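Local structure of imelysin (Bacteroides ovatus ATCC 8483, 3OYV) at residues S55-F60 against Q232-V237; T91-D96 against R122-N127. The protein probably takes part in bacterial iron uptake as a metal-binding outer membrane protein of the imelysin family, although its exact activity is not established. All blocks are in the same frame, centred on the assembly; numbering follows the deposited sequence.

In the fold
Contact 1 joins helix 56-62 to helix 223-261, and contact 2 joins helix 71-102 to helix 121-137, all within the largely helical imelysin fold. Their centres lie 27 Å apart on opposite sides of the chain's centre, with about 10 Å between nearest atoms. Along the sequence the order is 55-60, 91-96, 122-127, 232-237, so the shorter-range pairing of contact 2 (26 residues apart) falls between the two halves of contact 1, which are 172 apart. The helices of contact 2 also reach contact 1: Phe60 and Tyr233 both touch helix 71-102, and Tyr233 touches helix 121-137. Helices 71-102 and 121-137 thus take part in the packing at both places.

Contact 1 of 2, residues S55-F60 against Q232-V237; sequences SYASLF and QYVDAV
Ala57 and Val234 mark the closest backbone approach here, with Ala57 CA 6.2 Å from Val234 CA. They belong to two helical segments of the imelysin fold that run nearly antiparallel, their directions 156° apart and their axes approaching to 10.0 Å. Segment 55-60 is the start of short helix 56-62, while segment 232-237 lies inside the long helix 223-261, which widens into a pi-type turn at 233-237.

The interface is purely apolar, and no hydrogen bond crosses it. Val234 serves both partners because its beta-branch splits the work. With CG1 anti to the backbone N (chi1 169°), that methyl meets the side chain of Ala57, while CG2 is directed at Phe60, coming to 3.6 Å from Phe60 CD2 at the edge of the ring and near its plane. Alanine, with a single methyl, suits the point where the CA atoms come nearest. Phe60 has the reach that alanine lacks: its CG stands anti to the backbone N, chi1 -159°, and the ring extends beyond Val234 to Tyr233. There the two rings meet more loosely, with Phe60 CE2 4.3 Å from Tyr233 CE2. Both aromatic residues are buried and both also touch Phe290, while Tyr68 packs edge-to-face with Phe60.

Polar groups lie to the side of this apolar interface. Asp235 makes a salt bridge to Lys61, just past the first segment, adding an ionic tie between the same two helices. Ser55 is the N-cap of helix 56-62, a good position for a short hydroxyl side chain: Ser58 N donates to Ser55 OG over 3.0 Å. The tightest carbon pair across the interface is Ala57 CB with Val234 CG1, just 3.5 Å apart.

Contact 2 of 2, residues T91-D96 against R122-N127; sequences TAKIGD and RDDYTN
Apolar packing centres on Tyr125, whose ring reaches across to Lys93 and Ile94. Lys93 CB lies over one face in a CH-pi contact, 3.9 Å from the centroid of the Tyr125 ring and 15° off its normal. The lysine chain runs straight beyond CG (chi2 -176°), which lays Lys93 CD alongside the ring, 3.7 Å from Tyr125 CD1. Ile94 CG1 comes in obliquely, on the same side of the ring plane as Lys93 CB, 3.7 Å from Tyr125 CD2. Lysine thus gives the ring CB and CD while NZ reaches polar groups beyond; buried Ile94 is apolar.

Among the charges, Lys93 NZ stays 4.1 Å from Asp124 OD1, too far for a salt bridge. It salt-bridges Glu286 and hydrogen-bonds Asn128, Glu114 and an unidentified molecule, probably from the crystallisation liquor, that may mark a pocket; Asp124 OD2 bonds to Ser115.

One water donates to Lys93 O at 2.7 Å and bonds only weakly to Tyr125 OH. Without this ring, as with an alanine here, the Lys93 stem and Ile94 CG1 would probably lose their packing surface, opening a gap.

Segments 91-96 and 122-127, directions 149° apart, place helices 71-102 and 121-137 in a near-antiparallel pair, characteristic of the helical imelysin fold.

Contact 1 of 2, residues S55-F60 against Q232-V237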
# COMPACT_ATOMS: atom_id res chain seq x y z
N SER A 55 13.47 14.24 -12.77
CA SER A 55 12.65 13.45 -11.85
C SER A 55 11.44 12.85 -12.56
O SER A 55 10.98 13.37 -13.59
CB SER A 55 12.17 14.36 -10.73
OG SER A 55 11.23 15.28 -11.23
N TYR A 56 10.85 11.81 -11.98
CA TYR A 56 9.65 11.25 -12.60
C TYR A 56 8.48 12.25 -12.49
O TYR A 56 7.63 12.30 -13.39
CB TYR A 56 9.26 9.91 -12.00
CG TYR A 56 8.42 9.06 -12.92
CD1 TYR A 56 9.03 8.29 -13.89
CD2 TYR A 56 7.04 9.07 -12.87
CE1 TYR A 56 8.30 7.53 -14.73
CE2 TYR A 56 6.28 8.26 -13.73
CZ TYR A 56 6.94 7.51 -14.66
OH TYR A 56 6.23 6.73 -15.55
N ALA A 57 8.45 13.07 -11.44
CA ALA A 57 7.44 14.11 -11.31
C ALA A 57 7.55 15.04 -12.53
O ALA A 57 6.52 15.38 -13.14
CB ALA A 57 7.61 14.88 -10.01
N SER A 58 8.76 15.50 -12.84
CA SER A 58 8.93 16.41 -13.97
C SER A 58 8.51 15.72 -15.28
O SER A 58 7.86 16.35 -16.14
CB SER A 58 10.37 16.90 -14.05
OG SER A 58 10.70 17.79 -12.97
N LEU A 59 8.88 14.46 -15.45
CA LEU A 59 8.53 13.68 -16.64
C LEU A 59 7.00 13.58 -16.82
O LEU A 59 6.47 13.85 -17.90
CB LEU A 59 9.19 12.29 -16.52
CG LEU A 59 8.98 11.28 -17.64
CD1 LEU A 59 10.06 10.21 -17.55
CD2 LEU A 59 7.63 10.64 -17.62
N PHE A 60 6.31 13.19 -15.76
CA PHE A 60 4.89 12.99 -15.83
C PHE A 60 4.15 14.31 -16.07
O PHE A 60 3.21 14.34 -16.85
CB PHE A 60 4.40 12.30 -14.57
CG PHE A 60 3.06 11.59 -14.73
CD1 PHE A 60 2.93 10.45 -15.52
CD2 PHE A 60 1.94 12.07 -14.08
CE1 PHE A 60 1.70 9.80 -15.63
CE2 PHE A 60 0.74 11.44 -14.20
CZ PHE A 60 0.60 10.31 -14.96
N GLN A 232 -1.25 19.23 -10.27
CA GLN A 232 -1.74 19.17 -8.88
C GLN A 232 -1.65 17.76 -8.30
O GLN A 232 -1.29 17.56 -7.13
CB GLN A 232 -3.16 19.73 -8.74
CG GLN A 232 -3.82 19.63 -7.40
CD GLN A 232 -3.19 20.48 -6.33
OE1 GLN A 232 -2.38 21.37 -6.59
NE2 GLN A 232 -3.61 20.24 -5.12
N TYR A 233 -2.03 16.77 -9.11
CA TYR A 233 -1.98 15.38 -8.68
C TYR A 233 -0.57 14.97 -8.28
O TYR A 233 -0.33 14.37 -7.24
CB TYR A 233 -2.51 14.52 -9.81
CG TYR A 233 -2.36 13.02 -9.71
CD1 TYR A 233 -3.30 12.21 -9.09
CD2 TYR A 233 -1.28 12.41 -10.33
CE1 TYR A 233 -3.15 10.82 -9.05
CE2 TYR A 233 -1.13 11.03 -10.35
CZ TYR A 233 -2.09 10.25 -9.72
OH TYR A 233 -1.97 8.88 -9.77
N VAL A 234 0.38 15.32 -9.12
CA VAL A 234 1.78 14.96 -8.85
C VAL A 234 2.30 15.73 -7.63
O VAL A 234 2.89 15.14 -6.71
CB VAL A 234 2.66 15.22 -10.07
CG1 VAL A 234 4.16 15.12 -9.73
CG2 VAL A 234 2.29 14.25 -11.24
N ASP A 235 2.07 17.04 -7.60
CA ASP A 235 2.71 17.89 -6.60
C ASP A 235 2.05 17.83 -5.24
O ASP A 235 2.75 18.05 -4.25
CB ASP A 235 2.78 19.36 -7.09
CG ASP A 235 3.77 19.58 -8.21
OD1 ASP A 235 4.62 18.71 -8.43
OD2 ASP A 235 3.66 20.66 -8.84
N ALA A 236 0.73 17.57 -5.17
CA ALA A 236 -0.03 17.54 -3.93
C ALA A 236 -0.37 16.14 -3.43
O ALA A 236 -0.56 15.94 -2.25
CB ALA A 236 -1.31 18.40 -4.05
N VAL A 237 -0.48 15.18 -4.33
CA VAL A 237 -0.85 13.83 -3.94
C VAL A 237 0.33 12.87 -3.97
O VAL A 237 0.72 12.32 -2.93
CB VAL A 237 -2.06 13.29 -4.74
CG1 VAL A 237 -2.42 11.85 -4.29
CG2 VAL A 237 -3.27 14.22 -4.54

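Contact 2 of 2, residues T91-D96 against R122-N127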
# COMPACT_ATOMS: atom_id res chain seq x y z
N THR A 91 -11.83 -7.91 -5.33
CA THR A 91 -11.82 -9.24 -5.89
C THR A 91 -10.68 -10.10 -5.34
O THR A 91 -10.82 -11.31 -5.29
CB THR A 91 -11.73 -9.27 -7.43
OG1 THR A 91 -10.46 -8.79 -7.78
CG2 THR A 91 -12.73 -8.42 -8.15
N ALA A 92 -9.57 -9.49 -4.92
CA ALA A 92 -8.43 -10.25 -4.41
C ALA A 92 -8.26 -10.14 -2.90
O ALA A 92 -8.33 -11.14 -2.18
CB ALA A 92 -7.14 -9.87 -5.12
N LYS A 93 -8.08 -8.93 -2.40
CA LYS A 93 -7.82 -8.78 -0.96
C LYS A 93 -9.01 -9.29 -0.12
O LYS A 93 -8.82 -10.01 0.88
CB LYS A 93 -7.44 -7.34 -0.60
CG LYS A 93 -6.19 -6.84 -1.32
CD LYS A 93 -5.78 -5.44 -0.85
CE LYS A 93 -4.60 -4.87 -1.60
NZ LYS A 93 -3.94 -3.80 -0.80
N ILE A 94 -10.22 -8.92 -0.52
CA ILE A 94 -11.43 -9.39 0.16
C ILE A 94 -11.95 -10.68 -0.49
O ILE A 94 -12.25 -11.68 0.19
CB ILE A 94 -12.53 -8.28 0.18
CG1 ILE A 94 -11.97 -7.03 0.86
CG2 ILE A 94 -13.83 -8.82 0.87
CD1 ILE A 94 -12.92 -5.85 0.80
N GLY A 95 -12.00 -10.69 -1.81
CA GLY A 95 -12.61 -11.77 -2.57
C GLY A 95 -11.93 -13.11 -2.49
O GLY A 95 -12.60 -14.16 -2.46
N ASP A 96 -10.60 -13.14 -2.49
CA ASP A 96 -9.91 -14.43 -2.43
C ASP A 96 -10.20 -15.16 -1.11
O ASP A 96 -10.61 -16.33 -1.13
CB ASP A 96 -8.42 -14.31 -2.73
CG ASP A 96 -8.14 -14.03 -4.18
OD1 ASP A 96 -9.03 -14.24 -5.03
OD2 ASP A 96 -6.98 -13.62 -4.47
N ARG A 122 -9.03 -4.32 7.52
CA ARG A 122 -10.07 -3.33 7.23
C ARG A 122 -9.46 -1.95 6.96
O ARG A 122 -9.80 -1.29 6.00
CB ARG A 122 -11.08 -3.23 8.38
CG ARG A 122 -12.05 -4.40 8.44
CD ARG A 122 -12.76 -4.52 9.78
NE ARG A 122 -13.52 -3.31 10.11
CZ ARG A 122 -13.09 -2.30 10.86
NH1 ARG A 122 -11.92 -2.33 11.47
NH2 ARG A 122 -13.87 -1.22 11.03
N ASP A 123 -8.58 -1.52 7.86
CA ASP A 123 -8.02 -0.19 7.76
C ASP A 123 -7.10 -0.06 6.55
O ASP A 123 -7.09 0.95 5.87
CB ASP A 123 -7.32 0.19 9.06
CG ASP A 123 -8.27 0.49 10.21
OD1 ASP A 123 -9.47 0.73 9.94
OD2 ASP A 123 -7.79 0.50 11.36
N ASP A 124 -6.32 -1.12 6.27
CA ASP A 124 -5.47 -1.20 5.10
C ASP A 124 -6.31 -0.97 3.84
O ASP A 124 -6.05 -0.07 3.03
CB ASP A 124 -4.83 -2.59 5.15
CG ASP A 124 -4.00 -2.96 3.93
OD1 ASP A 124 -3.87 -2.22 2.95
OD2 ASP A 124 -3.43 -4.09 3.97
N TYR A 125 -7.35 -1.78 3.68
CA TYR A 125 -8.10 -1.77 2.42
C TYR A 125 -8.88 -0.46 2.29
O TYR A 125 -9.05 0.05 1.18
CB TYR A 125 -9.04 -2.97 2.28
CG TYR A 125 -8.44 -4.35 2.55
CD1 TYR A 125 -7.06 -4.58 2.55
CD2 TYR A 125 -9.29 -5.41 2.83
CE1 TYR A 125 -6.54 -5.83 2.87
CE2 TYR A 125 -8.79 -6.65 3.14
CZ TYR A 125 -7.42 -6.87 3.15
OH TYR A 125 -6.97 -8.14 3.52
N THR A 126 -9.35 0.07 3.42
CA THR A 126 -10.02 1.37 3.44
C THR A 126 -9.05 2.47 2.99
O THR A 126 -9.41 3.33 2.17
CB THR A 126 -10.60 1.68 4.82
OG1 THR A 126 -11.49 0.65 5.21
CG2 THR A 126 -11.36 3.00 4.85
N ASN A 127 -7.81 2.43 3.50
CA ASN A 127 -6.79 3.39 3.04
C ASN A 127 -6.52 3.28 1.56
O ASN A 127 -6.30 4.28 0.89
CB ASN A 127 -5.49 3.20 3.83
CG ASN A 127 -5.54 3.82 5.21
OD1 ASN A 127 -6.38 4.67 5.50
ND2 ASN A 127 -4.64 3.37 6.09
O HOH W 1 -6.23 -10.67 1.49